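Side-chain contacts in cellulosome anchoring protein cohesin region (Clostridium thermocellum, PDB 4DH2), which provides a type I cohesin module that binds a dockerin in cellulosome assembly, and may also bind carbohydrate: residues K25-A28 with G29-V32; L92-D95 with D96-G100. One frame throughout, in Å; residues are numbered along the deposited sequence.

Overall arrangement
Both contacts are tight turns at strand ends of the cohesin domain, a jelly-roll beta sandwich. Interaction 1 comes first along the chain, joining strand 15-27 to strand 31-39; interaction 2 follows at the end of strand 88-94, where the chain enters the loop leading to strand 108-117. Their centres are about 35 Å apart and their nearest atoms about 19 Å, so they do not touch. Strand 108-117 relates to both, since it pairs with residues of 29-32 and receives the loop begun by 96-100. The dockerin chain meets the 92-100 end, whereas the hairpin turn at 25-32 lies on the opposite side of the chain's centre, touched by no other chain of the assembly.

Interaction 1: K25-A28 with G29-V32; sequences KAKA and GDTV
Asp30 reaches back to the backbone of Lys27 across a type II beta turn, the tight connection between strands 15-27 and 31-39 of the cohesin jelly-roll sandwich. The turn itself is closed by Asp30 N donating to Lys27 O at 3.0 Å. Ala28 and Gly29 occupy its two middle positions, and glycine suits the second because its phi is 93°, a value at which a side chain would press on the preceding carbonyl.

The Asp30 side chain adds a second clasp. Its CB lies 3.2 Å from Lys27 O, beside the carbonyl that the Asp30 amide already uses. From there CG turns away from the carbonyl carbon of Asp30 (chi1 -76°) and also sits 3.2 Å from Lys27 O, which brings the carboxylate back over the start of the turn. OD2 takes the N-H of Lys27 at 2.8 Å in a nearly straight bond, though the N-H arrives from well above the carboxylate plane. The same oxygen rests 3.5 Å from Ala26 CB. Aspartate fits here: it is short enough to fold onto the turn and offers a second oxygen for water. The ammonium of Lys27 does not share in this grip, because its extended chain carries NZ away, 6.4 Å from Asp30 OD2.

Next to the carboxylate, the small Ala26 meets a branch of Val32, with CB and CG1 3.8 Å apart; Ile117 also touches Ala26. The backbones then part company: Ala26 pairs with Glu159 and Glu161 of strand 149-161, and Ala28 with Glu161, while Asp30 and Val32 pair with Ile117 and Val115. One water donates to both Ala28 O and Asp30 OD1, lying 2.6 Å from OD1.

Interaction 2: L92-D95 with D96-G100; sequences LFDD and DKQKG
This is a polar turn contact, in which Asp94 and Asp95 meet Gln98 where strand 88-94 of the cohesin sandwich runs out into a loop at the dockerin interface. A type I beta turn spans Asp95 to Gln98, closed by Gln98 N donating to Asp95 O at 3.0 Å.

Gln98 bends at chi2 (-64°), folding its amide back so that it crosses the Asp94 side chain at about a right angle. The amide and carboxylate planes are nevertheless nearly coplanar, and NE2 gives Asp94 OD1 a weak bond of 3.2 Å; Gln47 donates to that oxygen too. Glutamine is apt because its other amide atom, OE1, accepts from Arg26 of the dockerin chain.

Asp94 OD2 and Asp96 OD1 lie 4.4 Å apart, and Lys25 of the dockerin chain forms salt bridges with both, probably offsetting their mutual repulsion. The strand end and the turn together present an acidic pair to the dockerin.

Asp95 instead braces the loop from within. It is buried as a residue, yet its carboxylate works largely through water, and aspartate can serve several backbone N-H groups this way. OD2 accepts from Gly102 N and from two waters, which in turn accept from Gly100 N and Lys99 N. A third water links Asp95 OD1 at 2.6 Å to Lys97 N at 2.9 Å.

Interaction 1: K25-A28 with G29-V32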
# COMPACT_ATOMS: atom_id res chain seq x y z
N LYS A 25 8.27 12.52 -18.29
CA LYS A 25 8.85 12.36 -19.62
C LYS A 25 10.34 12.20 -19.42
O LYS A 25 10.98 13.03 -18.75
CB LYS A 25 8.58 13.58 -20.51
CG LYS A 25 7.11 13.99 -20.63
CD LYS A 25 6.93 15.13 -21.65
CE LYS A 25 5.54 15.76 -21.57
NZ LYS A 25 5.55 17.08 -20.86
N ALA A 26 10.90 11.13 -19.96
CA ALA A 26 12.32 10.83 -19.76
C ALA A 26 12.89 10.17 -20.99
O ALA A 26 12.18 9.93 -21.98
CB ALA A 26 12.50 9.91 -18.56
N LYS A 27 14.18 9.88 -20.93
CA LYS A 27 14.86 9.25 -22.03
C LYS A 27 15.26 7.87 -21.60
O LYS A 27 15.49 7.62 -20.42
CB LYS A 27 16.09 10.07 -22.43
CG LYS A 27 15.76 11.49 -22.85
CD LYS A 27 17.03 12.31 -23.10
CE LYS A 27 16.70 13.75 -23.49
NZ LYS A 27 17.90 14.64 -23.45
N ALA A 28 15.36 6.96 -22.56
CA ALA A 28 15.83 5.61 -22.25
C ALA A 28 17.17 5.72 -21.58
O ALA A 28 18.03 6.48 -22.03
CB ALA A 28 15.96 4.82 -23.49
N GLY A 29 17.34 4.94 -20.51
CA GLY A 29 18.54 4.94 -19.71
C GLY A 29 18.50 5.87 -18.50
O GLY A 29 19.36 5.75 -17.64
N ASP A 30 17.54 6.79 -18.44
CA ASP A 30 17.48 7.76 -17.35
C ASP A 30 17.13 7.08 -16.04
O ASP A 30 16.42 6.07 -16.01
CB ASP A 30 16.41 8.82 -17.57
CG ASP A 30 16.79 9.87 -18.57
OD1 ASP A 30 17.97 9.90 -19.01
OD2 ASP A 30 15.90 10.68 -18.90
N THR A 31 17.60 7.67 -14.95
CA THR A 31 17.02 7.40 -13.64
C THR A 31 16.24 8.62 -13.25
O THR A 31 16.76 9.74 -13.26
CB THR A 31 18.10 7.12 -12.58
OG1 THR A 31 18.88 6.00 -12.98
CG2 THR A 31 17.48 6.86 -11.21
N VAL A 32 14.97 8.42 -12.89
CA VAL A 32 14.07 9.53 -12.64
C VAL A 32 13.21 9.21 -11.41
O VAL A 32 13.17 8.07 -10.96
CB VAL A 32 13.15 9.78 -13.84
CG1 VAL A 32 13.95 10.13 -15.10
CG2 VAL A 32 12.25 8.56 -14.11
O HOH W 1 19.47 8.51 -20.59

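Interaction 2: L92-D95 with D96-G100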
# COMPACT_ATOMS: atom_id res chain seq x y z
N LEU A 92 2.09 0.27 2.63
CA LEU A 92 1.25 0.19 3.81
C LEU A 92 1.55 1.37 4.72
O LEU A 92 2.71 1.60 5.14
CB LEU A 92 1.51 -1.12 4.53
CG LEU A 92 0.65 -1.29 5.79
CD1 LEU A 92 -0.84 -1.48 5.43
CD2 LEU A 92 1.17 -2.47 6.57
N PHE A 93 0.49 2.10 5.06
CA PHE A 93 0.59 3.20 6.01
C PHE A 93 -0.38 2.98 7.14
O PHE A 93 -1.51 2.55 6.91
CB PHE A 93 0.23 4.51 5.32
CG PHE A 93 0.04 5.64 6.28
CD1 PHE A 93 1.12 6.38 6.72
CD2 PHE A 93 -1.21 5.92 6.78
CE1 PHE A 93 0.95 7.40 7.66
CE2 PHE A 93 -1.40 6.93 7.72
CZ PHE A 93 -0.30 7.68 8.17
N ASP A 94 0.05 3.27 8.36
CA ASP A 94 -0.83 3.28 9.50
C ASP A 94 -0.27 4.28 10.51
O ASP A 94 0.92 4.26 10.80
CB ASP A 94 -0.89 1.90 10.15
CG ASP A 94 -1.68 1.88 11.43
OD1 ASP A 94 -2.87 2.26 11.40
OD2 ASP A 94 -1.11 1.49 12.51
N ASP A 95 -1.13 5.14 11.04
CA ASP A 95 -0.78 5.98 12.19
C ASP A 95 -0.61 5.11 13.44
O ASP A 95 -1.54 4.85 14.18
CB ASP A 95 -1.82 7.06 12.35
CG ASP A 95 -1.52 7.98 13.53
OD1 ASP A 95 -0.34 8.04 13.89
OD2 ASP A 95 -2.46 8.62 14.05
N ASP A 96 0.63 4.68 13.63
CA ASP A 96 0.98 3.55 14.48
C ASP A 96 0.56 3.66 15.94
O ASP A 96 0.24 2.66 16.56
CB ASP A 96 2.50 3.38 14.39
CG ASP A 96 3.01 2.16 15.11
OD1 ASP A 96 2.57 1.02 14.82
OD2 ASP A 96 3.88 2.36 15.99
N LYS A 97 0.53 4.88 16.47
CA LYS A 97 0.23 5.07 17.88
C LYS A 97 -1.26 5.11 18.19
O LYS A 97 -1.66 5.03 19.37
CB LYS A 97 0.91 6.32 18.39
CG LYS A 97 2.41 6.20 18.33
CD LYS A 97 3.10 7.51 18.67
CE LYS A 97 4.61 7.34 18.66
NZ LYS A 97 5.02 6.19 19.51
N GLN A 98 -2.09 5.20 17.15
CA GLN A 98 -3.52 5.00 17.31
C GLN A 98 -4.24 5.97 18.21
O GLN A 98 -5.21 5.59 18.84
CB GLN A 98 -3.82 3.60 17.82
CG GLN A 98 -3.18 2.50 16.98
CD GLN A 98 -3.73 2.46 15.56
OE1 GLN A 98 -4.87 2.87 15.30
NE2 GLN A 98 -2.92 1.95 14.63
N LYS A 99 -3.82 7.24 18.18
CA LYS A 99 -4.42 8.26 19.01
C LYS A 99 -4.90 9.40 18.14
O LYS A 99 -5.17 10.48 18.64
CB LYS A 99 -3.41 8.78 20.04
CG LYS A 99 -2.97 7.73 21.04
CD LYS A 99 -2.25 8.32 22.24
CE LYS A 99 -2.03 7.25 23.31
NZ LYS A 99 -1.38 7.82 24.53
N GLY A 100 -4.98 9.18 16.83
CA GLY A 100 -5.55 10.18 15.95
C GLY A 100 -4.69 11.42 15.77
O GLY A 100 -5.19 12.47 15.37
O HOH W 2 -4.43 7.16 14.99
O HOH W 3 -1.81 8.91 16.79
O HOH W 4 1.62 7.43 15.51